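Local coordinates for protein maleylacetate reductase (Rhizobium, PDB 3W5S) that catalyses the NADH-dependent reduction of maleylacetate to 3-oxoadipate in the breakdown of gamma-resorcylate, working as a homodimer, at residues M255-H258 with H259-H263; A286-E289 with Q290-D294; T355-R358 with A359-R363. All blocks are in the same frame, centred on the assembly; numbering follows the deposited sequence. Where two conformers were deposited one is given.

Interaction 1: residues M255-H258 with H259-H263; sequences MSLH and HKLCH. With SO4 (sulfate ion), chain C.
Met255 holds CG between its backbone N and carbonyl carbon (chi1 59°) and runs extended from there, which carries SD past His259 CB toward His263. Met255 CB sits over one face of the His259 imidazole, 4.0 Å from the ring centroid in a CH-pi contact, and SD reaches the edge of the His263 ring, 3.8 Å from CE1. The other face of His259 receives the edge of His258 in a T-shaped pair, planes at 85° and His258 CD2 nearest. Cys262 SG lies over a face of His258, 3.3 Å from its NE2. Met255 leads into helix 257-269 of the alpha-helical C-terminal domain of this iron-containing alcohol dehydrogenase family member, and the first two turns carry the three histidines and Cys262. Ser256 holds the N-cap position, but its OG bonds Trp347 O instead of capping the helix; Lys260 N bonds Ser256 O at 3.0 Å. Both nitrogens of His259 are engaged, ND1 by Glu197 and NE2 by His194, which fixes the ring's rotation; an alanine here would probably leave both without this partner and open a gap between Met255 and His258. His263 NE2 donates to O2 of a sulfate, probably from the crystallisation liquor, at 2.8 Å, while ND1 pairs with Tyr346 OH. The sulfate, also held by Asn190, His273 and His277, has O1 3.6 Å from His259 CD2. Leu257 CD1 packs 3.7 Å from Leu261 CG.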
loop_
_atom_site.group_PDB
_atom_site.type_symbol
_atom_site.label_atom_id
_atom_site.label_comp_id
_atom_site.label_asym_id
_atom_site.label_seq_id
_atom_site.Cartn_x
_atom_site.Cartn_y
_atom_site.Cartn_z
ATOM N N MET A 255 -5.442 -1.041 15.493
ATOM C CA MET A 255 -6.708 -0.534 16.012
ATOM C C MET A 255 -6.568 -0.064 17.450
ATOM O O MET A 255 -5.496 -0.171 18.080
ATOM C CB MET A 255 -7.827 -1.572 15.813
ATOM C CG MET A 255 -7.529 -2.907 16.496
ATOM S SD MET A 255 -8.530 -4.398 16.038
ATOM C CE MET A 255 -7.458 -5.618 16.761
ATOM N N SER A 256 -7.668 0.494 17.946
ATOM C CA SER A 256 -7.608 1.215 19.202
ATOM C C SER A 256 -8.892 1.010 20.010
ATOM O O SER A 256 -9.566 -0.032 19.872
ATOM C CB SER A 256 -7.305 2.696 18.905
ATOM O OG SER A 256 -7.018 3.434 20.087
ATOM N N LEU A 257 -9.206 1.984 20.856
ATOM C CA LEU A 257 -10.345 1.884 21.789
ATOM C C LEU A 257 -11.641 1.444 21.148
ATOM O O LEU A 257 -12.361 0.605 21.722
ATOM C CB LEU A 257 -10.549 3.235 22.520
ATOM C CG LEU A 257 -11.812 3.353 23.376
ATOM C CD1 LEU A 257 -11.738 2.403 24.544
ATOM C CD2 LEU A 257 -12.031 4.814 23.797
ATOM N N HIS A 258 -11.984 2.008 19.992
ATOM C CA HIS A 258 -13.256 1.666 19.401
ATOM C C HIS A 258 -13.358 0.163 19.095
ATOM O O HIS A 258 -14.340 -0.493 19.480
ATOM C CB HIS A 258 -13.496 2.451 18.121
ATOM C CG HIS A 258 -14.693 1.980 17.377
ATOM N ND1 HIS A 258 -15.976 2.376 17.702
ATOM C CD2 HIS A 258 -14.821 1.060 16.387
ATOM C CE1 HIS A 258 -16.835 1.787 16.890
ATOM N NE2 HIS A 258 -16.162 0.961 16.101
ATOM N N HIS A 259 -12.350 -0.379 18.423
ATOM C CA HIS A 259 -12.372 -1.799 18.125
ATOM C C HIS A 259 -12.353 -2.642 19.396
ATOM O O HIS A 259 -13.040 -3.667 19.449
ATOM C CB HIS A 259 -11.273 -2.203 17.126
ATOM C CG HIS A 259 -11.501 -1.677 15.737
ATOM N ND1 HIS A 259 -11.283 -0.354 15.400
ATOM C CD2 HIS A 259 -11.890 -2.290 14.592
ATOM C CE1 HIS A 259 -11.564 -0.168 14.119
ATOM N NE2 HIS A 259 -11.913 -1.328 13.605
ATOM N N LYS A 260 -11.624 -2.204 20.426
ATOM C CA LYS A 260 -11.590 -2.937 21.693
ATOM C C LYS A 260 -12.989 -3.030 22.287
ATOM O O LYS A 260 -13.395 -4.107 22.724
ATOM C CB LYS A 260 -10.635 -2.274 22.697
ATOM C CG LYS A 260 -10.551 -3.030 24.046
ATOM C CD LYS A 260 -9.976 -4.423 23.891
ATOM C CE LYS A 260 -10.132 -5.212 25.175
ATOM N NZ LYS A 260 -9.487 -6.568 25.012
ATOM N N LEU A 261 -13.695 -1.904 22.323
ATOM C CA LEU A 261 -15.041 -1.920 22.914
ATOM C C LEU A 261 -15.977 -2.789 22.077
ATOM O O LEU A 261 -16.801 -3.550 22.628
ATOM C CB LEU A 261 -15.617 -0.514 23.047
ATOM C CG LEU A 261 -14.846 0.383 23.999
ATOM C CD1 LEU A 261 -15.628 1.685 24.238
ATOM C CD2 LEU A 261 -14.552 -0.294 25.327
ATOM N N CYS A 262 -15.860 -2.715 20.751
ATOM C CA CYS A 262 -16.703 -3.560 19.896
ATOM C C CYS A 262 -16.435 -5.036 20.165
ATOM O O CYS A 262 -17.365 -5.849 20.246
ATOM C CB CYS A 262 -16.482 -3.268 18.411
ATOM S SG CYS A 262 -17.125 -1.674 17.887
ATOM N N HIS A 263 -15.170 -5.410 20.275
ATOM C CA HIS A 263 -14.852 -6.806 20.538
ATOM C C HIS A 263 -15.305 -7.273 21.908
ATOM O O HIS A 263 -15.752 -8.417 22.065
ATOM C CB HIS A 263 -13.359 -7.053 20.341
ATOM C CG HIS A 263 -12.923 -6.755 18.952
ATOM N ND1 HIS A 263 -11.617 -6.494 18.610
ATOM C CD2 HIS A 263 -13.658 -6.570 17.826
ATOM C CE1 HIS A 263 -11.555 -6.221 17.315
ATOM N NE2 HIS A 263 -12.781 -6.247 16.821
HETATM S S SO4 C . -13.851 -5.878 13.233
HETATM O O1 SO4 C . -12.528 -5.379 12.796
HETATM O O2 SO4 C . -14.140 -5.392 14.567
HETATM O O3 SO4 C . -14.882 -5.417 12.321
HETATM O O4 SO4 C . -13.776 -7.328 13.334
#

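Interaction 2: residues A286-E289 with Q290-D294; sequences AYVE and QAVPD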
loop_
_atom_site.group_PDB
_atom_site.type_symbol
_atom_site.label_atom_id
_atom_site.label_comp_id
_atom_site.label_asym_id
_atom_site.label_seq_id
_atom_site.Cartn_x
_atom_site.Cartn_y
_atom_site.Cartn_z
ATOM N N ALA A 286 -15.560 10.666 19.300
ATOM C CA ALA A 286 -15.653 11.895 20.080
ATOM C C ALA A 286 -14.688 11.891 21.265
ATOM O O ALA A 286 -14.092 12.919 21.585
ATOM C CB ALA A 286 -17.086 12.096 20.587
ATOM N N TYR A 287 -14.547 10.737 21.912
ATOM C CA TYR A 287 -13.636 10.625 23.056
ATOM C C TYR A 287 -12.186 10.881 22.649
ATOM O O TYR A 287 -11.476 11.672 23.280
ATOM C CB TYR A 287 -13.814 9.240 23.684
ATOM C CG TYR A 287 -12.948 8.969 24.899
ATOM C CD1 TYR A 287 -13.327 9.394 26.165
ATOM C CD2 TYR A 287 -11.743 8.260 24.769
ATOM C CE1 TYR A 287 -12.530 9.134 27.266
ATOM C CE2 TYR A 287 -10.961 7.986 25.877
ATOM C CZ TYR A 287 -11.353 8.422 27.108
ATOM O OH TYR A 287 -10.579 8.166 28.225
ATOM N N VAL A 288 -11.751 10.216 21.589
ATOM C CA VAL A 288 -10.372 10.375 21.143
ATOM C C VAL A 288 -10.140 11.780 20.571
ATOM O O VAL A 288 -9.050 12.357 20.706
ATOM C CB VAL A 288 -10.035 9.269 20.124
ATOM C CG1 VAL A 288 -8.652 9.459 19.543
ATOM C CG2 VAL A 288 -10.102 7.897 20.832
ATOM N N GLU A 289 -11.161 12.322 19.912
ATOM C CA GLU A 289 -11.042 13.635 19.258
ATOM C C GLU A 289 -10.739 14.764 20.238
ATOM O O GLU A 289 -10.155 15.772 19.857
ATOM C CB GLU A 289 -12.327 13.931 18.457
ATOM C CG GLU A 289 -12.262 15.157 17.577
ATOM C CD GLU A 289 -13.496 15.305 16.700
ATOM O OE1 GLU A 289 -14.573 14.787 17.101
ATOM O OE2 GLU A 289 -13.358 15.930 15.610
ATOM N N GLN A 290 -11.104 14.586 21.501
ATOM C CA GLN A 290 -10.786 15.570 22.529
ATOM C C GLN A 290 -9.288 15.728 22.682
ATOM O O GLN A 290 -8.810 16.827 22.968
ATOM C CB GLN A 290 -11.385 15.130 23.861
ATOM C CG GLN A 290 -12.878 15.266 23.880
ATOM C CD GLN A 290 -13.307 16.711 24.126
ATOM O OE1 GLN A 290 -13.988 17.326 23.302
ATOM N NE2 GLN A 290 -12.895 17.262 25.262
ATOM N N ALA A 291 -8.554 14.639 22.461
ATOM C CA ALA A 291 -7.107 14.620 22.672
ATOM C C ALA A 291 -6.262 14.853 21.421
ATOM O O ALA A 291 -5.216 15.537 21.496
ATOM C CB ALA A 291 -6.713 13.288 23.335
ATOM N N VAL A 292 -6.718 14.333 20.278
ATOM C CA VAL A 292 -5.970 14.439 19.021
ATOM C C VAL A 292 -6.844 14.964 17.885
ATOM O O VAL A 292 -6.994 14.304 16.839
ATOM C CB VAL A 292 -5.265 13.113 18.623
ATOM C CG1 VAL A 292 -4.156 12.803 19.623
ATOM C CG2 VAL A 292 -6.234 11.945 18.524
ATOM N N PRO A 293 -7.435 16.164 18.068
ATOM C CA PRO A 293 -8.352 16.635 17.035
ATOM C C PRO A 293 -7.669 16.854 15.696
ATOM O O PRO A 293 -8.315 16.719 14.662
ATOM C CB PRO A 293 -8.886 17.959 17.602
ATOM C CG PRO A 293 -7.837 18.426 18.540
ATOM C CD PRO A 293 -7.314 17.139 19.166
ATOM N N ASP A 294 -6.380 17.183 15.746
ATOM C CA ASP A 294 -5.560 17.354 14.558
ATOM C C ASP A 294 -5.427 16.072 13.714
ATOM O O ASP A 294 -5.399 16.131 12.482
ATOM C CB ASP A 294 -4.186 17.916 14.950
ATOM C CG ASP A 294 -3.423 17.024 15.943
ATOM O OD1 ASP A 294 -3.986 16.522 16.956
ATOM O OD2 ASP A 294 -2.208 16.861 15.722
HETATM O O HOH W 1 -15.178 15.510 21.057
HETATM O O HOH W 2 -11.120 17.322 14.289
#
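Val288 and Val292 make the close-packed part of this contact, their side chains side by side and pointing the same way, with Val288 CG1 3.6 Å from Val292 CG2. Val288 carries CG1 anti to the backbone N (chi1 175°), directing that methyl to its neighbour one turn on. In the backbone of the same turn, Val288 O accepts two bonds: Val292 N at 3.1 Å, nearly in line with the carbonyl, and Ala291 N at 2.9 Å, well above the carbonyl plane. It thus takes one i+4 and one i+3 bond where the chain passes from helix 273-289 toward helix 293-303 of the C-terminal domain. Pro293, lacking an N-H, sets its ring against the carbonyl of Glu289, CD lying 3.2 Å from Glu289 O. The Gln290 side is looser and exposed. There the bonds from Gln290 N to Ala286 O and Tyr287 O are both weak, and the side chain, bent at chi2 (-79°), curls back so that a water can donate to Gln290 OE1 at 3.1 Å and to Ala286 O. A second water bridges Glu289 OE2 and Pro293 O, donating to each over 2.9 Å. Glu289 itself is buried and extended, its carboxylate oxygens accepting from the backbone N-H groups of Ala307 and Gly308. Tyr287 points away from 290-294; its hydroxyl bonds Pro351 O and its ring meets Arg350 in a cation-pi contact.

Interaction 3: residues T355-R358 with A359-R363; sequences TAIR and ALLQR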
loop_
_atom_site.group_PDB
_atom_site.type_symbol
_atom_site.label_atom_id
_atom_site.label_comp_id
_atom_site.label_asym_id
_atom_site.label_seq_id
_atom_site.Cartn_x
_atom_site.Cartn_y
_atom_site.Cartn_z
ATOM N N THR A 355 -13.208 3.875 34.639
ATOM C CA THR A 355 -14.157 4.969 34.871
ATOM C C THR A 355 -14.558 5.668 33.567
ATOM O O THR A 355 -15.749 5.846 33.282
ATOM C CB THR A 355 -13.621 5.965 35.930
ATOM O OG1 THR A 355 -13.546 5.298 37.204
ATOM C CG2 THR A 355 -14.550 7.161 36.049
ATOM N N ALA A 356 -13.558 6.020 32.764
ATOM C CA ALA A 356 -13.791 6.641 31.471
ATOM C C ALA A 356 -14.568 5.739 30.514
ATOM O O ALA A 356 -15.489 6.201 29.845
ATOM C CB ALA A 356 -12.470 7.072 30.852
ATOM N N ILE A 357 -14.212 4.452 30.464
ATOM C CA ILE A 357 -14.889 3.531 29.551
ATOM C C ILE A 357 -16.341 3.375 29.984
ATOM O O ILE A 357 -17.253 3.413 29.156
ATOM C CB ILE A 357 -14.194 2.146 29.497
ATOM C CG1 ILE A 357 -12.809 2.275 28.859
ATOM C CG2 ILE A 357 -15.079 1.124 28.734
ATOM C CD1 ILE A 357 -11.987 0.961 28.843
ATOM N N ARG A 358 -16.566 3.248 31.292
ATOM C CA ARG A 358 -17.935 3.106 31.798
ATOM C C ARG A 358 -18.804 4.313 31.394
ATOM O O ARG A 358 -19.946 4.138 30.957
ATOM C CB ARG A 358 -17.949 2.884 33.317
ATOM C CG ARG A 358 -19.346 2.820 33.936
ATOM C CD ARG A 358 -20.127 1.626 33.423
ATOM N NE ARG A 358 -21.412 1.501 34.121
ATOM C CZ ARG A 358 -22.529 2.123 33.750
ATOM N NH1 ARG A 358 -22.538 2.916 32.673
ATOM N NH2 ARG A 358 -23.640 1.941 34.448
ATOM N N ALA A 359 -18.251 5.520 31.518
ATOM C CA ALA A 359 -18.989 6.733 31.150
ATOM C C ALA A 359 -19.289 6.770 29.670
ATOM O O ALA A 359 -20.371 7.165 29.254
ATOM C CB ALA A 359 -18.211 7.966 31.548
ATOM N N LEU A 360 -18.313 6.369 28.861
ATOM C CA LEU A 360 -18.521 6.304 27.413
ATOM C C LEU A 360 -19.632 5.319 27.056
ATOM O O LEU A 360 -20.514 5.620 26.239
ATOM C CB LEU A 360 -17.205 5.959 26.703
ATOM C CG LEU A 360 -17.115 6.046 25.183
ATOM C CD1 LEU A 360 -15.640 6.086 24.769
ATOM C CD2 LEU A 360 -17.822 4.845 24.547
ATOM N N LEU A 361 -19.568 4.140 27.665
ATOM C CA LEU A 361 -20.602 3.135 27.436
ATOM C C LEU A 361 -21.970 3.638 27.884
ATOM O O LEU A 361 -22.972 3.331 27.243
ATOM C CB LEU A 361 -20.247 1.803 28.123
ATOM C CG LEU A 361 -19.054 1.021 27.540
ATOM C CD1 LEU A 361 -18.841 -0.250 28.410
ATOM C CD2 LEU A 361 -19.269 0.639 26.080
ATOM N N GLN A 362 -22.020 4.405 28.977
ATOM C CA GLN A 362 -23.278 5.037 29.407
ATOM C C GLN A 362 -23.806 6.019 28.368
ATOM O O GLN A 362 -24.990 6.012 28.060
ATOM C CB GLN A 362 -23.154 5.714 30.775
ATOM C CG GLN A 362 -24.504 6.208 31.300
ATOM C CD GLN A 362 -25.437 5.054 31.622
ATOM O OE1 GLN A 362 -25.022 4.067 32.240
ATOM N NE2 GLN A 362 -26.707 5.165 31.203
ATOM N N ARG A 363 -22.920 6.828 27.786
ATOM C CA ARG A 363 -23.332 7.717 26.704
ATOM C C ARG A 363 -23.890 6.926 25.510
ATOM O O ARG A 363 -24.918 7.293 24.952
ATOM C CB ARG A 363 -22.166 8.616 26.259
ATOM C CG ARG A 363 -21.755 9.620 27.347
ATOM C CD ARG A 363 -20.791 10.689 26.823
ATOM N NE ARG A 363 -19.458 10.198 26.465
ATOM C CZ ARG A 363 -18.466 9.936 27.319
ATOM N NH1 ARG A 363 -18.632 10.081 28.630
ATOM N NH2 ARG A 363 -17.294 9.526 26.851
HETATM O O HOH W 3 -15.699 8.890 29.071
#
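Gln362 OE1 is gripped by both terminal nitrogens of Arg358, one firmly and one loosely. NH1 donates over 2.8 Å in a nearly straight bond (168°), whereas the NH2 bond, at 3.4 Å, is weak. The amide oxygen lies at the guanidinium edge, practically in its plane, while the two flat groups are turned 38° apart. Each chain leaves the helix with CG anti to the backbone N and then bends at chi2, near +65°, so the two run alongside each other, one turn apart. This i to i+4 pair lies on the side of helix 354-366 that faces helix 334-341; within the helix Leu361 N bonds Ile357 O at 2.8 Å. On another side, a water donates to Ala356 O and accepts from Arg363 NH2, each over 2.8 Å, tying the arginine back to the preceding turns. Ile357 CG2 and Leu361 CD1 meet at 4.0 Å. Through its NE Arg358 forms a salt bridge with Asp335 of helix 334-341, and Gln362 NE2 bonds Glu366. Ile357, Leu360 and Leu361 pack on helix 257-269, and Leu360 and Arg363 reach Tyr283 of helix 273-289.

How the interactions relate
The three contacts belong to the helical C-terminal domain and meet pairwise, their centres 14 to 16 Å apart. Leu261 of interaction 1 joins it to interaction 3, its CD2 lying 3.7 Å from Ile357 CG2 and its CD1 3.9 Å from Leu360 CD2. Tyr287 of interaction 2 wedges against both others: CD2 approaches Leu257 CD2 at 3.6 Å, and CB lies 3.8 Å from Leu360 CD1. Leu257, Tyr287 and Leu360 thus form a shared apolar junction of three helices. Interaction 1 alone carries the sulfate, probably a crystallisation ion that probably marks the active-site cleft. The centres of interactions 2 and 3 lie about 23 and 24 Å from the chain centre, against about 12 Å for interaction 1.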